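Local coordinates for protein 2-dehydropantoate 2-reductase, putative (PDB 2EW2) that probably catalyses the NADPH-dependent reduction of ketopantoate (2-dehydropantoate) to pantoate, a step on the pathway to pantothenate, at residues 166-171 against 176-181; 267-272 against 311-316; 233-238 against 290-295; 89-94 against 115-120. All blocks are in the same frame, centred on the assembly; numbering follows the deposited sequence. Where two conformers were deposited one is given.

Interaction 1 (166-171 against 176-181)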
loop_
_atom_site.group_PDB
_atom_site.type_symbol
_atom_site.label_atom_id
_atom_site.label_comp_id
_atom_site.label_asym_id
_atom_site.label_seq_id
_atom_site.Cartn_x
_atom_site.Cartn_y
_atom_site.Cartn_z
ATOM N N GLU B 166 -40.612 17.856 2.212
ATOM C CA GLU B 166 -41.765 17.251 2.873
ATOM C C GLU B 166 -41.374 16.441 4.115
ATOM O O GLU B 166 -42.065 16.473 5.136
ATOM C CB GLU B 166 -42.552 16.398 1.868
ATOM C CG GLU B 166 -43.421 17.258 0.931
ATOM C CD GLU B 166 -43.887 16.544 -0.339
ATOM O OE1 GLU B 166 -43.770 15.297 -0.441
ATOM O OE2 GLU B 166 -44.379 17.253 -1.252
ATOM N N VAL B 167 -40.260 15.716 4.019
ATOM C CA VAL B 167 -39.675 15.004 5.161
ATOM C C VAL B 167 -39.239 15.977 6.261
ATOM O O VAL B 167 -39.523 15.726 7.418
ATOM C CB VAL B 167 -38.485 14.116 4.748
ATOM C CG1 VAL B 167 -37.771 13.540 5.988
ATOM C CG2 VAL B 167 -38.966 12.988 3.826
ATOM N N VAL B 168 -38.565 17.071 5.890
ATOM C CA VAL B 168 -38.217 18.151 6.849
ATOM C C VAL B 168 -39.461 18.637 7.619
ATOM O O VAL B 168 -39.444 18.714 8.835
ATOM C CB VAL B 168 -37.479 19.331 6.166
ATOM C CG1 VAL B 168 -37.355 20.560 7.127
ATOM C CG2 VAL B 168 -36.097 18.907 5.683
ATOM N N ASP B 169 -40.529 18.955 6.888
ATOM C CA ASP B 169 -41.810 19.366 7.482
ATOM C C ASP B 169 -42.332 18.342 8.491
ATOM O O ASP B 169 -42.693 18.694 9.619
ATOM C CB ASP B 169 -42.861 19.601 6.390
ATOM C CG ASP B 169 -42.577 20.830 5.555
ATOM O OD1 ASP B 169 -41.765 21.684 5.984
ATOM O OD2 ASP B 169 -43.175 20.951 4.460
ATOM N N VAL B 170 -42.374 17.082 8.077
ATOM C CA VAL B 170 -42.777 15.980 8.962
ATOM C C VAL B 170 -41.918 15.882 10.235
ATOM O O VAL B 170 -42.454 15.830 11.360
ATOM C CB VAL B 170 -42.795 14.623 8.214
ATOM C CG1 VAL B 170 -43.061 13.479 9.200
ATOM C CG2 VAL B 170 -43.879 14.645 7.109
ATOM N N PHE B 171 -40.594 15.909 10.057
ATOM C CA PHE B 171 -39.641 15.871 11.169
ATOM C C PHE B 171 -39.767 17.089 12.077
ATOM O O PHE B 171 -39.504 17.003 13.279
ATOM C CB PHE B 171 -38.206 15.814 10.625
ATOM C CG PHE B 171 -37.773 14.440 10.176
ATOM C CD1 PHE B 171 -38.708 13.460 9.853
ATOM C CD2 PHE B 171 -36.420 14.143 10.041
ATOM C CE1 PHE B 171 -38.304 12.178 9.431
ATOM C CE2 PHE B 171 -36.008 12.882 9.610
ATOM C CZ PHE B 171 -36.958 11.900 9.309
ATOM N N LEU B 176 -37.974 16.899 15.824
ATOM C CA LEU B 176 -36.649 16.358 15.538
ATOM C C LEU B 176 -35.628 17.417 15.151
ATOM O O LEU B 176 -34.466 17.089 14.923
ATOM C CB LEU B 176 -36.744 15.254 14.484
ATOM C CG LEU B 176 -37.251 13.890 14.964
ATOM C CD1 LEU B 176 -37.705 13.045 13.808
ATOM C CD2 LEU B 176 -36.132 13.182 15.721
ATOM N N ASN B 177 -36.045 18.688 15.108
ATOM C CA ASN B 177 -35.173 19.817 14.704
ATOM C C ASN B 177 -34.429 19.609 13.361
ATOM O O ASN B 177 -33.205 19.771 13.279
ATOM C CB ASN B 177 -34.185 20.217 15.818
ATOM C CG ASN B 177 -34.873 20.840 17.040
ATOM O OD1 ASN B 177 -35.838 21.608 16.924
ATOM N ND2 ASN B 177 -34.374 20.501 18.216
ATOM N N PRO B 178 -35.183 19.300 12.289
ATOM C CA PRO B 178 -34.571 19.060 10.984
ATOM C C PRO B 178 -34.171 20.341 10.276
ATOM O O PRO B 178 -34.728 21.405 10.559
ATOM C CB PRO B 178 -35.708 18.416 10.206
ATOM C CG PRO B 178 -36.909 19.113 10.728
ATOM C CD PRO B 178 -36.652 19.180 12.218
ATOM N N SER B 179 -33.220 20.237 9.354
ATOM C CA SER B 179 -32.991 21.285 8.397
ATOM C C SER B 179 -32.549 20.668 7.076
ATOM O O SER B 179 -31.916 19.614 7.055
ATOM C CB SER B 179 -31.940 22.279 8.899
ATOM O OG SER B 179 -30.646 21.726 8.861
ATOM N N TYR B 180 -32.888 21.326 5.977
ATOM C CA TYR B 180 -32.376 20.923 4.680
ATOM C C TYR B 180 -30.986 21.513 4.592
ATOM O O TYR B 180 -30.795 22.691 4.924
ATOM C CB TYR B 180 -33.249 21.481 3.549
ATOM C CG TYR B 180 -32.764 21.035 2.192
ATOM C CD1 TYR B 180 -33.164 19.805 1.666
ATOM C CD2 TYR B 180 -31.869 21.825 1.448
ATOM C CE1 TYR B 180 -32.695 19.365 0.425
ATOM C CE2 TYR B 180 -31.393 21.394 0.197
ATOM C CZ TYR B 180 -31.818 20.161 -0.297
ATOM O OH TYR B 180 -31.377 19.723 -1.526
ATOM N N SER B 181 -30.008 20.713 4.180
ATOM C CA SER B 181 -28.655 21.231 4.027
ATOM C C SER B 181 -28.023 20.734 2.741
ATOM O O SER B 181 -27.938 19.519 2.497
ATOM C CB SER B 181 -27.770 20.856 5.226
ATOM O OG SER B 181 -26.394 21.195 4.979
#
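In the beta-alpha-beta unit formed by strand 151-155, helix 161-173 and strand 178-180, the contact between Phe-171 and Leu-176 lies where the helix gives way to its second strand. The axes of helical segment 166-171 and strand 178-180 run nearly antiparallel, at 162°, and approach to 7.7 Å. One backbone hydrogen bond spans the turn, from Leu-176 N to Phe-171 O at 3.0 Å. Leu-176 then folds its side chain back over the Phe-171 ring, where CD1 makes a CH-pi contact 4.1 Å from the ring centroid, displaced toward the rim. The opposite face of the ring is taken by Val-167 CG1, so the phenyl group is held between two aliphatic branches. Pro-178 packs its pyrrolidine ring beside the helix, CG lying 3.5 Å from Phe-171 CB and 3.9 Å from Val-168 CG1. Val-168 has CG1 anti to its backbone N (chi1 170°), which turns this methyl to the proline and leaves CG2 beside the backbone of Ser-179 and Tyr-180. Strand 178-180 is, within the chain, the outermost strand at its end of the mixed sheet and pairs with strand 151-155 through the backbone of Ser-179, while helix 13-24 borders the turn, its Leu-22 touching Phe-171 and its Leu-18 and Met-21 touching Leu-176.

Interaction 2 (267-272 against 311-316)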
loop_
_atom_site.group_PDB
_atom_site.type_symbol
_atom_site.label_atom_id
_atom_site.label_comp_id
_atom_site.label_asym_id
_atom_site.label_seq_id
_atom_site.Cartn_x
_atom_site.Cartn_y
_atom_site.Cartn_z
ATOM N N GLN B 267 -7.241 1.574 17.004
ATOM C CA GLN B 267 -7.853 1.017 18.242
ATOM C C GLN B 267 -8.650 -0.238 17.950
ATOM O O GLN B 267 -8.555 -1.218 18.699
ATOM C CB GLN B 267 -8.764 2.016 18.946
ATOM C CG GLN B 267 -8.374 3.466 18.760
ATOM C CD GLN B 267 -7.814 4.124 19.996
ATOM O OE1 GLN B 267 -7.209 3.472 20.861
ATOM N NE2 GLN B 267 -7.999 5.444 20.084
ATOM N N ASP B 268 -9.439 -0.204 16.868
ATOM C CA ASP B 268 -10.200 -1.377 16.403
ATOM C C ASP B 268 -9.307 -2.583 16.171
ATOM O O ASP B 268 -9.488 -3.639 16.798
ATOM C CB ASP B 268 -10.931 -1.073 15.082
ATOM C CG ASP B 268 -12.201 -0.235 15.276
ATOM O OD1 ASP B 268 -12.527 0.139 16.424
ATOM O OD2 ASP B 268 -12.865 0.059 14.258
ATOM N N LEU B 269 -8.344 -2.429 15.261
ATOM C CA LEU B 269 -7.582 -3.577 14.789
ATOM C C LEU B 269 -6.377 -3.875 15.664
ATOM O O LEU B 269 -6.208 -5.014 16.114
ATOM C CB LEU B 269 -7.146 -3.411 13.318
ATOM C CG LEU B 269 -6.383 -4.607 12.715
ATOM C CD1 LEU B 269 -7.164 -5.932 12.859
ATOM C CD2 LEU B 269 -6.004 -4.365 11.254
ATOM N N ILE B 270 -5.539 -2.863 15.876
ATOM C CA ILE B 270 -4.257 -3.095 16.549
ATOM C C ILE B 270 -4.436 -3.327 18.059
ATOM O O ILE B 270 -3.833 -4.238 18.618
ATOM C CB ILE B 270 -3.206 -1.995 16.237
ATOM C CG1 ILE B 270 -3.029 -1.816 14.711
ATOM C CG2 ILE B 270 -1.863 -2.319 16.907
ATOM C CD1 ILE B 270 -2.768 -3.133 13.929
ATOM N N LYS B 271 -5.283 -2.526 18.702
ATOM C CA LYS B 271 -5.572 -2.719 20.136
ATOM C C LYS B 271 -6.490 -3.906 20.413
ATOM O O LYS B 271 -6.187 -4.744 21.259
ATOM C CB LYS B 271 -6.167 -1.457 20.757
ATOM C CG LYS B 271 -5.216 -0.686 21.631
ATOM C CD LYS B 271 -5.958 0.410 22.413
ATOM C CE LYS B 271 -6.731 -0.148 23.618
ATOM N NZ LYS B 271 -7.686 0.857 24.192
ATOM N N ASN B 272 -7.604 -3.974 19.687
ATOM C CA ASN B 272 -8.705 -4.866 20.034
ATOM C C ASN B 272 -8.906 -6.083 19.131
ATOM O O ASN B 272 -9.780 -6.916 19.401
ATOM C CB ASN B 272 -10.003 -4.057 20.130
ATOM C CG ASN B 272 -9.992 -3.071 21.291
ATOM O OD1 ASN B 272 -9.863 -3.463 22.454
ATOM N ND2 ASN B 272 -10.136 -1.790 20.984
ATOM N N GLU B 311 -6.617 -10.457 8.792
ATOM C CA GLU B 311 -6.393 -11.894 8.703
ATOM C C GLU B 311 -5.204 -12.362 9.551
ATOM O O GLU B 311 -5.318 -13.339 10.303
ATOM C CB GLU B 311 -6.213 -12.301 7.240
ATOM C CG GLU B 311 -6.161 -13.803 7.002
ATOM C CD GLU B 311 -7.501 -14.399 6.609
ATOM O OE1 GLU B 311 -7.520 -15.605 6.265
ATOM O OE2 GLU B 311 -8.529 -13.680 6.644
ATOM N N LEU B 312 -4.074 -11.664 9.448
ATOM C CA LEU B 312 -2.889 -12.002 10.246
ATOM C C LEU B 312 -3.124 -11.930 11.755
ATOM O O LEU B 312 -2.561 -12.714 12.501
ATOM C CB LEU B 312 -1.706 -11.114 9.875
ATOM C CG LEU B 312 -1.089 -11.327 8.489
ATOM C CD1 LEU B 312 -0.182 -10.154 8.131
ATOM C CD2 LEU B 312 -0.347 -12.667 8.427
ATOM N N LEU B 313 -3.945 -10.980 12.196
ATOM C CA LEU B 313 -4.192 -10.776 13.623
ATOM C C LEU B 313 -5.373 -11.596 14.137
ATOM O O LEU B 313 -5.669 -11.578 15.329
ATOM C CB LEU B 313 -4.416 -9.288 13.919
ATOM C CG LEU B 313 -3.223 -8.330 13.827
ATOM C CD1 LEU B 313 -3.655 -6.890 14.095
ATOM C CD2 LEU B 313 -2.112 -8.737 14.775
ATOM N N GLY B 314 -6.031 -12.309 13.224
ATOM C CA GLY B 314 -7.292 -13.011 13.493
ATOM C C GLY B 314 -8.416 -12.113 13.999
ATOM O O GLY B 314 -9.158 -12.498 14.904
ATOM N N ALA B 315 -8.537 -10.914 13.424
ATOM C CA ALA B 315 -9.560 -9.954 13.829
ATOM C C ALA B 315 -10.951 -10.541 13.625
ATOM O O ALA B 315 -11.162 -11.314 12.692
ATOM C CB ALA B 315 -9.413 -8.672 13.051
ATOM N N LYS B 316 -11.890 -10.174 14.492
ATOM C CA LYS B 316 -13.263 -10.707 14.422
ATOM C C LYS B 316 -14.333 -9.618 14.366
ATOM O O LYS B 316 -14.059 -8.461 14.665
ATOM C CB LYS B 316 -13.531 -11.655 15.595
ATOM C CG LYS B 316 -13.026 -13.078 15.384
ATOM C CD LYS B 316 -12.960 -13.857 16.713
ATOM C CE LYS B 316 -14.347 -14.328 17.175
ATOM N NZ LYS B 316 -14.355 -14.809 18.607
#
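Leu-313 sets its CD1 methyl against Leu-269 and Ile-270. CD1 lies 3.8 Å from Leu-269 CG and 3.9 Å from Ile-270 CD1, so a single branch of Leu-313 serves both residues of helix 264-271. With CG anti to its carbonyl carbon (chi1 -71°) and the chain extended to that methyl (chi2 178°), Leu-313 reaches across from the last turn of its own helix. The CD1 branch of Leu-269 meets the CB of Ala-315 at 3.5 Å and also lies beside the CD1 methyl of Leu-313. The contact is wholly apolar, no hydrogen bond passes between the two segments, and only 149 Å² of surface is buried, counting both sides.

What brings Leu-313 and Ala-315 onto the same leucine is the way helix 297-313 ends. Gly-314 leaves the helical path with a positive phi (58°) in a Schellman motif, and Ala-315, just beyond it, directs its methyl back to Leu-269. The final residue, Lys-316, continues this path by backbone hydrogen bonds with His-273 and Leu-275, tying the C terminus to the loop after helix 264-271. Thr-203 of helix 198-205 also touches Leu-269 and Ile-270. At the subunit interface, Glu-311, which has been seen to bind magnesium in this protein although none is bound to this chain here, and Leu-312 pack on Pro-216 and Leu-215 of the second subunit. This is a helix C-cap of the Schellman type, docked by its hydrophobic residues on a neighbouring helix of the all-helical C-terminal part of a ketopantoate reductase.

Interaction 3 (233-238 against 290-295)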
loop_
_atom_site.group_PDB
_atom_site.type_symbol
_atom_site.label_atom_id
_atom_site.label_comp_id
_atom_site.label_asym_id
_atom_site.label_seq_id
_atom_site.Cartn_x
_atom_site.Cartn_y
_atom_site.Cartn_z
ATOM N N ALA B 233 -15.275 11.741 -5.975
ATOM C CA ALA B 233 -16.340 12.648 -5.537
ATOM C C ALA B 233 -16.780 13.562 -6.683
ATOM O O ALA B 233 -17.972 13.807 -6.876
ATOM C CB ALA B 233 -15.904 13.483 -4.339
ATOM N N GLU B 234 -15.798 14.066 -7.422
ATOM C CA GLU B 234 -16.044 14.915 -8.576
ATOM C C GLU B 234 -17.055 14.301 -9.564
ATOM O O GLU B 234 -17.894 15.018 -10.111
ATOM C CB GLU B 234 -14.717 15.237 -9.267
ATOM C CG GLU B 234 -14.784 16.422 -10.214
ATOM C CD GLU B 234 -15.215 16.020 -11.627
ATOM O OE1 GLU B 234 -15.551 16.935 -12.429
ATOM O OE2 GLU B 234 -15.213 14.799 -11.935
ATOM N N LYS B 235 -16.971 12.988 -9.775
ATOM C CA LYS B 235 -17.902 12.278 -10.653
ATOM C C LYS B 235 -19.340 12.316 -10.150
ATOM O O LYS B 235 -20.270 12.133 -10.925
ATOM C CB LYS B 235 -17.487 10.817 -10.834
ATOM C CG LYS B 235 -16.089 10.628 -11.406
ATOM C CD LYS B 235 -15.896 11.414 -12.688
ATOM C CE LYS B 235 -14.568 11.068 -13.316
ATOM N NZ LYS B 235 -14.260 11.981 -14.418
ATOM N N GLU B 236 -19.499 12.514 -8.847
ATOM C CA GLU B 236 -20.803 12.611 -8.200
ATOM C C GLU B 236 -21.115 14.074 -7.876
ATOM O O GLU B 236 -21.999 14.365 -7.074
ATOM C CB GLU B 236 -20.792 11.761 -6.927
ATOM C CG GLU B 236 -20.518 10.274 -7.221
ATOM C CD GLU B 236 -20.731 9.363 -6.021
ATOM O OE1 GLU B 236 -20.847 9.881 -4.896
ATOM O OE2 GLU B 236 -20.791 8.118 -6.214
ATOM N N ALA B 237 -20.354 14.990 -8.480
ATOM C CA ALA B 237 -20.660 16.413 -8.401
ATOM C C ALA B 237 -20.437 16.950 -6.999
ATOM O O ALA B 237 -21.182 17.812 -6.515
ATOM C CB ALA B 237 -22.111 16.687 -8.879
ATOM N N ILE B 238 -19.393 16.433 -6.348
ATOM C CA ILE B 238 -18.958 16.929 -5.053
ATOM C C ILE B 238 -17.491 17.351 -5.268
ATOM O O ILE B 238 -16.688 16.574 -5.779
ATOM C CB ILE B 238 -19.099 15.854 -3.945
ATOM C CG1 ILE B 238 -20.583 15.518 -3.670
ATOM C CG2 ILE B 238 -18.418 16.309 -2.645
ATOM C CD1 ILE B 238 -21.451 16.731 -3.125
ATOM N N GLN B 290 -13.956 2.084 -9.675
ATOM C CA GLN B 290 -14.039 1.013 -10.652
ATOM C C GLN B 290 -15.232 1.239 -11.573
ATOM O O GLN B 290 -15.146 1.016 -12.771
ATOM C CB GLN B 290 -14.168 -0.346 -9.953
ATOM C CG GLN B 290 -12.869 -0.814 -9.269
ATOM C CD GLN B 290 -11.710 -0.889 -10.252
ATOM O OE1 GLN B 290 -11.715 -1.719 -11.159
ATOM N NE2 GLN B 290 -10.720 -0.020 -10.084
ATOM N N LYS B 291 -16.348 1.687 -11.017
ATOM C CA LYS B 291 -17.525 1.859 -11.857
ATOM C C LYS B 291 -17.485 3.154 -12.662
ATOM O O LYS B 291 -18.105 3.246 -13.720
ATOM C CB LYS B 291 -18.819 1.643 -11.073
ATOM C CG LYS B 291 -19.195 2.687 -10.096
ATOM C CD LYS B 291 -20.721 2.620 -9.829
ATOM C CE LYS B 291 -21.116 3.578 -8.695
ATOM N NZ LYS B 291 -22.566 3.551 -8.352
ATOM N N TYR B 292 -16.690 4.124 -12.206
ATOM C CA TYR B 292 -16.558 5.398 -12.912
ATOM C C TYR B 292 -15.329 5.475 -13.810
ATOM O O TYR B 292 -15.082 6.505 -14.435
ATOM C CB TYR B 292 -16.536 6.573 -11.934
ATOM C CG TYR B 292 -17.746 6.696 -11.045
ATOM C CD1 TYR B 292 -17.657 7.373 -9.835
ATOM C CD2 TYR B 292 -18.981 6.140 -11.410
ATOM C CE1 TYR B 292 -18.744 7.504 -9.001
ATOM C CE2 TYR B 292 -20.093 6.268 -10.577
ATOM C CZ TYR B 292 -19.964 6.960 -9.375
ATOM O OH TYR B 292 -21.039 7.098 -8.517
ATOM N N ASN B 293 -14.542 4.406 -13.852
ATOM C CA ASN B 293 -13.294 4.416 -14.629
ATOM C C ASN B 293 -12.282 5.432 -14.094
ATOM O O ASN B 293 -11.622 6.138 -14.868
ATOM C CB ASN B 293 -13.598 4.731 -16.105
ATOM C CG ASN B 293 -12.917 3.783 -17.035
ATOM O OD1 ASN B 293 -12.942 2.578 -16.804
ATOM N ND2 ASN B 293 -12.290 4.308 -18.085
ATOM N N VAL B 294 -12.202 5.521 -12.767
ATOM C CA VAL B 294 -11.250 6.398 -12.086
ATOM C C VAL B 294 -10.289 5.526 -11.301
ATOM O O VAL B 294 -10.713 4.695 -10.497
ATOM C CB VAL B 294 -11.972 7.354 -11.091
ATOM C CG1 VAL B 294 -10.959 8.171 -10.276
ATOM C CG2 VAL B 294 -12.933 8.277 -11.836
ATOM N N ALA B 295 -9.000 5.713 -11.543
ATOM C CA ALA B 295 -7.972 4.960 -10.842
ATOM C C ALA B 295 -7.941 5.376 -9.374
ATOM O O ALA B 295 -7.925 6.544 -9.078
ATOM C CB ALA B 295 -6.612 5.179 -11.508
#
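Two helix C-termini meet at the surface of the helical C-terminal part, where helix 218-235 closes in a Schellman motif and helix 282-292 finishes close by. The polar link is a short hydrogen bond from Tyr-292 OH to Glu-236 OE2, 2.5 Å long. The carboxylate oxygen lies in the plane of the phenol, at the edge of its ring, and accepts through its anti lone pair, the one turned away from the other oxygen. The two flat groups are far from coplanar, their planes 69° apart. An extended chain beyond CG (chi2 -170°) carries the carboxylate of Glu-236 to the hydroxyl, and its CG passes 3.7 Å from Tyr-292 CE1. The same OE2 also forms a salt bridge with Lys-288, which would probably stabilise the negative charge and anchor the acceptor.

Lys-235 contributes its aliphatic part. Lys-235 CB lies 3.6 Å from Tyr-292 CD1, approaching the ring obliquely, and the lysine chain and the tyrosine run past one another, heading opposite ways. A bend at chi2 (-53°) turns the lysine chain toward Val-294, whose CG2 lies 3.6 Å from Lys-235 CE. Beyond it, Lys-235 NZ makes a long salt bridge to Glu-234 OE2, at 3.9 Å.

Val-232 of helix 218-235 touches both Tyr-292 and Val-294, and Ala-231 touches Val-294 as well. Helix 184-195 lies beside the Schellman turn: its Trp-189 packs on Ala-233, Glu-236 and Ile-238, and its Arg-185 hydrogen-bonds to the carbonyl oxygen of Glu-236.

Interaction 4 (89-94 against 115-120)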
loop_
_atom_site.group_PDB
_atom_site.type_symbol
_atom_site.label_atom_id
_atom_site.label_comp_id
_atom_site.label_asym_id
_atom_site.label_seq_id
_atom_site.Cartn_x
_atom_site.Cartn_y
_atom_site.Cartn_z
ATOM N N ALA B 89 -28.511 -6.877 3.420
ATOM C CA ALA B 89 -29.443 -7.940 3.791
ATOM C C ALA B 89 -30.744 -7.380 4.369
ATOM O O ALA B 89 -31.813 -7.920 4.117
ATOM C CB ALA B 89 -28.791 -8.896 4.779
HETATM N N MSE B 90 -30.648 -6.287 5.125
HETATM C CA MSE B 90 -31.819 -5.589 5.637
HETATM C C MSE B 90 -32.705 -5.039 4.510
HETATM O O MSE B 90 -33.927 -5.204 4.536
HETATM C CB MSE B 90 -31.401 -4.450 6.585
HETATM C CG MSE B 90 -32.505 -3.439 6.883
HETATM SE SE MSE B 90 -33.947 -4.174 8.019
HETATM C CE MSE B 90 -32.990 -4.275 9.800
ATOM N N PHE B 91 -32.103 -4.399 3.514
ATOM C CA PHE B 91 -32.921 -3.822 2.455
ATOM C C PHE B 91 -33.501 -4.855 1.492
ATOM O O PHE B 91 -34.635 -4.711 1.038
ATOM C CB PHE B 91 -32.265 -2.607 1.797
ATOM C CG PHE B 91 -32.545 -1.326 2.552
ATOM C CD1 PHE B 91 -31.906 -1.062 3.762
ATOM C CD2 PHE B 91 -33.519 -0.434 2.099
ATOM C CE1 PHE B 91 -32.199 0.103 4.493
ATOM C CE2 PHE B 91 -33.815 0.720 2.813
ATOM C CZ PHE B 91 -33.159 0.986 4.012
ATOM N N LYS B 92 -32.749 -5.925 1.245
ATOM C CA LYS B 92 -33.282 -7.037 0.483
ATOM C C LYS B 92 -34.535 -7.594 1.165
ATOM O O LYS B 92 -35.534 -7.851 0.503
ATOM C CB LYS B 92 -32.252 -8.144 0.295
ATOM C CG LYS B 92 -32.697 -9.150 -0.777
ATOM C CD LYS B 92 -31.695 -10.243 -1.001
ATOM C CE LYS B 92 -32.218 -11.179 -2.101
ATOM N NZ LYS B 92 -31.532 -12.513 -2.041
ATOM N N ALA B 93 -34.481 -7.762 2.485
ATOM C CA ALA B 93 -35.608 -8.296 3.251
ATOM C C ALA B 93 -36.842 -7.393 3.294
ATOM O O ALA B 93 -37.977 -7.889 3.355
ATOM C CB ALA B 93 -35.156 -8.632 4.677
ATOM N N ILE B 94 -36.639 -6.072 3.293
ATOM C CA ILE B 94 -37.781 -5.158 3.423
ATOM C C ILE B 94 -38.330 -4.639 2.099
ATOM O O ILE B 94 -39.300 -3.900 2.091
ATOM C CB ILE B 94 -37.525 -4.018 4.440
ATOM C CG1 ILE B 94 -36.449 -3.054 3.938
ATOM C CG2 ILE B 94 -37.122 -4.613 5.781
ATOM C CD1 ILE B 94 -36.222 -1.863 4.939
ATOM N N ASP B 115 -25.099 3.207 -2.862
ATOM C CA ASP B 115 -24.839 2.192 -3.877
ATOM C C ASP B 115 -25.497 0.865 -3.514
ATOM O O ASP B 115 -25.894 0.117 -4.382
ATOM C CB ASP B 115 -23.338 2.016 -4.105
ATOM C CG ASP B 115 -22.662 3.309 -4.586
ATOM O OD1 ASP B 115 -23.352 4.157 -5.207
ATOM O OD2 ASP B 115 -21.448 3.484 -4.342
ATOM N N VAL B 116 -25.624 0.579 -2.225
ATOM C CA VAL B 116 -26.387 -0.590 -1.792
ATOM C C VAL B 116 -27.885 -0.287 -1.911
ATOM O O VAL B 116 -28.654 -1.090 -2.454
ATOM C CB VAL B 116 -26.036 -0.997 -0.328
ATOM C CG1 VAL B 116 -27.128 -1.865 0.275
ATOM C CG2 VAL B 116 -24.698 -1.731 -0.268
ATOM N N LEU B 117 -28.287 0.878 -1.397
ATOM C CA LEU B 117 -29.698 1.260 -1.311
ATOM C C LEU B 117 -30.350 1.297 -2.687
ATOM O O LEU B 117 -31.493 0.854 -2.836
ATOM C CB LEU B 117 -29.878 2.601 -0.556
ATOM C CG LEU B 117 -29.476 2.606 0.930
ATOM C CD1 LEU B 117 -29.508 4.005 1.553
ATOM C CD2 LEU B 117 -30.350 1.636 1.732
ATOM N N GLU B 118 -29.620 1.779 -3.691
ATOM C CA GLU B 118 -30.185 1.936 -5.037
ATOM C C GLU B 118 -30.552 0.605 -5.721
ATOM O O GLU B 118 -31.272 0.594 -6.715
ATOM C CB GLU B 118 -29.309 2.832 -5.934
ATOM C CG GLU B 118 -28.120 2.135 -6.578
ATOM C CD GLU B 118 -27.219 3.095 -7.366
ATOM O OE1 GLU B 118 -27.730 4.148 -7.843
ATOM O OE2 GLU B 118 -25.995 2.792 -7.509
ATOM N N LYS B 119 -30.078 -0.507 -5.160
ATOM C CA LYS B 119 -30.511 -1.827 -5.605
ATOM C C LYS B 119 -31.971 -2.098 -5.251
ATOM O O LYS B 119 -32.623 -2.921 -5.889
ATOM C CB LYS B 119 -29.634 -2.904 -4.971
ATOM C CG LYS B 119 -28.174 -2.856 -5.389
ATOM C CD LYS B 119 -27.548 -4.232 -5.241
ATOM C CE LYS B 119 -27.166 -4.516 -3.822
ATOM N NZ LYS B 119 -26.758 -5.950 -3.663
ATOM N N TYR B 120 -32.474 -1.402 -4.227
ATOM C CA TYR B 120 -33.753 -1.729 -3.614
ATOM C C TYR B 120 -34.756 -0.585 -3.677
ATOM O O TYR B 120 -35.960 -0.814 -3.683
ATOM C CB TYR B 120 -33.529 -2.184 -2.165
ATOM C CG TYR B 120 -32.534 -3.318 -2.080
ATOM C CD1 TYR B 120 -31.303 -3.153 -1.447
ATOM C CD2 TYR B 120 -32.801 -4.542 -2.689
ATOM C CE1 TYR B 120 -30.385 -4.204 -1.372
ATOM C CE2 TYR B 120 -31.880 -5.584 -2.650
ATOM C CZ TYR B 120 -30.680 -5.409 -1.983
ATOM O OH TYR B 120 -29.779 -6.454 -1.924
#
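Aromatic rings carry this contact, Phe-91 of helix 84-94 meeting Leu-117 and Tyr-120 from the region of helix 114-117. The CH-pi contact is nearly ideal in geometry: Leu-117 CD2 stands 3.5 Å from the centroid of the Phe-91 ring and 3° off its normal, so that all six ring carbons are almost equally far from the methyl. Ile-94 CD1, three residues on, sits over the centre of the opposite face, so both faces of the phenyl group carry a methyl.

The remaining packing is made by the Tyr-120 ring, which lies flat against the backbone of helix 84-94. One face rests over Phe-91 C and Lys-92 N, the latter 3.8 Å above the ring plane, and Lys-119 CB is over the other face. At one side of the ring CD1 comes within 3.4 Å of Phe-91 CB; at the other, CE2 is 3.7 Å from Lys-92 CA. Lys-92 adds its CB near the hydroxyl, then leads its extended chain away from the tyrosine.

No hydrogen bond joins the two segments. Polar anchoring comes instead from Asp-88, just ahead in helix 84-94, whose OD1 takes both a hydrogen bond with Tyr-120 OH and a salt bridge with Lys-119 NZ.

Toward the sheet, Phe-91 and Leu-117 both touch Val-104 of strand 103-106, and Phe-91 reaches Ile-78 and Ala-80 of strand 77-80. Helices packed in this way on adjacent parallel strands are characteristic of the Rossmann-type nucleotide-binding domain of ketopantoate reductases.

From the N terminus, interaction 4 comes first, closing a loop through strand 103-106 and joining two helical segments over the parallel part of the Rossmann-type sheet. Interaction 1 follows separately, a tight helix-to-strand turn that adds the edge strand 178-180. The other two contacts belong to the helical C-terminal part and cross: interaction 3 opens at 233-238, interaction 2 opens at 267-272 before 290-295 closes interaction 3, and 311-316 closes interaction 2 at the C terminus. Interactions 1 and 2 lie about 40 Å apart between centres, on opposite sides of the chain's centre. Interactions 3 and 4 touch, Lys-291 NZ reaching Asp-115 OD1 at 3.3 Å, a weak, long ion pair between the two parts.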